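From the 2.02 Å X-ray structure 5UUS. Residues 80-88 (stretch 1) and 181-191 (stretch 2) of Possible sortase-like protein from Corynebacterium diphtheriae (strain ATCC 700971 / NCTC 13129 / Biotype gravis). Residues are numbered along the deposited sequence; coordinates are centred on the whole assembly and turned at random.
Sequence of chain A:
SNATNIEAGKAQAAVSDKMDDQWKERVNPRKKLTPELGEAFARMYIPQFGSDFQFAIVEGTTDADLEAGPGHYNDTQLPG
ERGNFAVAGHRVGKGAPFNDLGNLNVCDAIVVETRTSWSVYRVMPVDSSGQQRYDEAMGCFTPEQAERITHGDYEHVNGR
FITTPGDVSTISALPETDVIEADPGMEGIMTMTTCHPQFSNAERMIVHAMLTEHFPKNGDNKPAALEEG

Stretch 1 (80-88) GERGNFAVA
Stretch 2, residues 181-191: EADPGMEGIMT

Strands 83-88 and 188-191 run parallel, their N-to-C directions 17° apart, with G83 paired to G188, N84 to I189, F85 to M190 and A86 to T191 (CA-CA 4.4 to 5.1 Å). As parallel strands require, the ladder alternates: G83 N to E187 O (3.0 Å), I189 N to G83 O (2.7 Å), F85 N to I189 O (2.7 Å), T191 N to F85 O (2.8 Å) and V87 N to T191 O (2.8 Å).

R82, just before the ladder, covers the most surface. Its extended side chain (m, t, t, chi4 -96°) crosses the type I turn D183-M186, which M186 N closes on D183 O (3.1 Å). A long cationic arm suits this place: R82 NH1 donates to M186 O (3.1 Å), near the guanidinium plane, while R82 CD lies 3.4 Å from P184 O.

T191 (m) covers the next most. Its OG1 donates to OD1 of N84 (chi1 t, chi2 -8°) at 2.6 Å, so a small hydroxyl and an amide couple on the face they share with I189 and A86.

G83 (phi/psi 118/-143) needs glycine: a CB would jam against the preceding carbonyl and sit 3.5 Å from A182 CB. On its face, F85 (t, chi2 61°) meets M190 (t, t, t): F85 CD2 lies 3.6 Å from M190 CG, and M190 SD sits at the ring edge, 5.0 Å from the F85 ring centroid. The flexible, apolar thioether can lie against a buried ring without leaving a polar group unpaired.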

# COMPACT_ATOMS: atom_id res chain seq x y z
N GLY A 80 7.34 4.02 0.82
CA GLY A 80 7.93 5.28 0.40
C GLY A 80 8.82 5.17 -0.82
O GLY A 80 9.29 6.16 -1.36
N GLU A 81 9.06 3.95 -1.26
CA GLU A 81 9.94 3.71 -2.39
C GLU A 81 9.23 3.75 -3.72
O GLU A 81 8.07 3.31 -3.84
CB GLU A 81 10.62 2.35 -2.23
CG GLU A 81 11.38 2.22 -0.91
CD GLU A 81 12.26 0.98 -0.84
OE1 GLU A 81 11.97 -0.02 -1.55
OE2 GLU A 81 13.25 1.00 -0.08
N ARG A 82 9.93 4.24 -4.74
CA ARG A 82 9.43 4.18 -6.10
C ARG A 82 9.38 2.71 -6.53
O ARG A 82 10.31 1.96 -6.23
CB ARG A 82 10.32 5.01 -7.02
CG ARG A 82 10.33 6.50 -6.61
CD ARG A 82 11.15 7.33 -7.62
NE ARG A 82 11.28 8.73 -7.20
CZ ARG A 82 10.50 9.73 -7.61
NH1 ARG A 82 9.49 9.51 -8.46
NH2 ARG A 82 10.73 10.95 -7.15
N GLY A 83 8.30 2.31 -7.19
CA GLY A 83 8.06 0.89 -7.45
C GLY A 83 6.78 0.49 -6.75
O GLY A 83 5.82 1.27 -6.70
N ASN A 84 6.75 -0.72 -6.21
CA ASN A 84 5.52 -1.29 -5.68
C ASN A 84 5.74 -1.95 -4.31
O ASN A 84 6.46 -2.95 -4.19
CB ASN A 84 4.95 -2.29 -6.70
CG ASN A 84 3.52 -2.72 -6.40
OD1 ASN A 84 2.94 -2.41 -5.35
ND2 ASN A 84 2.95 -3.47 -7.34
N PHE A 85 5.18 -1.34 -3.27
CA PHE A 85 5.24 -1.90 -1.92
C PHE A 85 3.98 -2.78 -1.75
O PHE A 85 2.88 -2.26 -1.61
CB PHE A 85 5.31 -0.76 -0.90
CG PHE A 85 4.93 -1.17 0.50
CD1 PHE A 85 5.65 -2.15 1.18
CD2 PHE A 85 3.85 -0.57 1.15
CE1 PHE A 85 5.28 -2.55 2.47
CE2 PHE A 85 3.48 -0.96 2.45
CZ PHE A 85 4.20 -1.96 3.10
N ALA A 86 4.14 -4.11 -1.80
CA ALA A 86 3.01 -5.05 -1.83
C ALA A 86 2.86 -5.86 -0.54
O ALA A 86 3.84 -6.35 0.02
CB ALA A 86 3.15 -6.01 -3.02
N VAL A 87 1.61 -5.99 -0.08
CA VAL A 87 1.31 -6.79 1.09
C VAL A 87 0.08 -7.67 0.83
O VAL A 87 -0.81 -7.31 0.04
CB VAL A 87 1.05 -5.92 2.35
CG1 VAL A 87 2.28 -5.09 2.72
CG2 VAL A 87 -0.17 -5.03 2.15
N ALA A 88 0.06 -8.81 1.50
CA ALA A 88 -1.06 -9.75 1.48
C ALA A 88 -1.71 -9.71 2.85
O ALA A 88 -1.04 -9.43 3.84
CB ALA A 88 -0.57 -11.18 1.16
N GLU A 181 12.27 -4.49 -12.00
CA GLU A 181 13.20 -3.62 -11.28
C GLU A 181 12.61 -2.24 -11.07
O GLU A 181 12.03 -1.66 -11.98
CB GLU A 181 14.52 -3.49 -12.05
CG GLU A 181 15.23 -4.79 -12.32
CD GLU A 181 15.77 -5.42 -11.06
OE1 GLU A 181 16.12 -4.66 -10.12
OE2 GLU A 181 15.84 -6.67 -11.00
N ALA A 182 12.74 -1.73 -9.85
CA ALA A 182 12.38 -0.35 -9.56
C ALA A 182 13.23 0.59 -10.42
O ALA A 182 14.39 0.30 -10.70
CB ALA A 182 12.57 -0.05 -8.08
N ASP A 183 12.65 1.71 -10.83
CA ASP A 183 13.32 2.68 -11.71
C ASP A 183 13.00 4.10 -11.22
O ASP A 183 11.91 4.33 -10.68
CB ASP A 183 12.83 2.44 -13.15
CG ASP A 183 13.39 3.43 -14.13
OD1 ASP A 183 12.85 4.55 -14.23
OD2 ASP A 183 14.37 3.07 -14.83
N PRO A 184 13.92 5.07 -11.40
CA PRO A 184 13.66 6.38 -10.80
C PRO A 184 12.48 7.11 -11.42
O PRO A 184 12.01 8.06 -10.82
CB PRO A 184 14.97 7.15 -11.04
CG PRO A 184 15.56 6.51 -12.23
CD PRO A 184 15.26 5.03 -12.01
N GLY A 185 11.99 6.67 -12.57
CA GLY A 185 10.85 7.32 -13.19
C GLY A 185 9.50 6.87 -12.65
O GLY A 185 8.47 7.45 -12.99
N MET A 186 9.50 5.86 -11.79
CA MET A 186 8.24 5.32 -11.26
C MET A 186 7.68 6.14 -10.10
O MET A 186 8.43 6.76 -9.34
CB MET A 186 8.44 3.89 -10.78
CG MET A 186 8.76 2.90 -11.89
SD MET A 186 9.22 1.33 -11.13
CE MET A 186 9.44 0.36 -12.60
N GLU A 187 6.36 6.17 -10.00
CA GLU A 187 5.69 6.58 -8.76
C GLU A 187 5.88 5.49 -7.70
O GLU A 187 6.27 4.37 -8.00
CB GLU A 187 4.19 6.82 -9.00
CG GLU A 187 3.90 7.85 -10.07
CD GLU A 187 4.41 9.25 -9.69
OE1 GLU A 187 4.36 9.62 -8.49
OE2 GLU A 187 4.87 9.97 -10.60
N GLY A 188 5.58 5.83 -6.45
CA GLY A 188 5.46 4.83 -5.43
C GLY A 188 4.05 4.25 -5.49
O GLY A 188 3.04 4.98 -5.44
N ILE A 189 3.98 2.93 -5.59
CA ILE A 189 2.71 2.24 -5.49
C ILE A 189 2.65 1.39 -4.23
O ILE A 189 3.66 0.82 -3.83
CB ILE A 189 2.49 1.35 -6.72
CG1 ILE A 189 2.34 2.25 -7.95
CG2 ILE A 189 1.21 0.47 -6.55
CD1 ILE A 189 0.99 2.94 -8.03
N MET A 190 1.47 1.33 -3.60
CA MET A 190 1.25 0.32 -2.58
C MET A 190 0.15 -0.65 -3.07
O MET A 190 -0.89 -0.22 -3.59
CB MET A 190 0.85 0.94 -1.24
CG MET A 190 0.53 -0.11 -0.16
SD MET A 190 0.08 0.61 1.43
CE MET A 190 -0.25 -0.89 2.39
N THR A 191 0.40 -1.94 -2.92
CA THR A 191 -0.56 -2.95 -3.36
C THR A 191 -1.02 -3.80 -2.18
O THR A 191 -0.19 -4.27 -1.40
CB THR A 191 0.05 -3.86 -4.46
OG1 THR A 191 0.44 -3.04 -5.58
CG2 THR A 191 -0.95 -4.96 -4.90
O HOH W 1 5.74 2.58 -2.67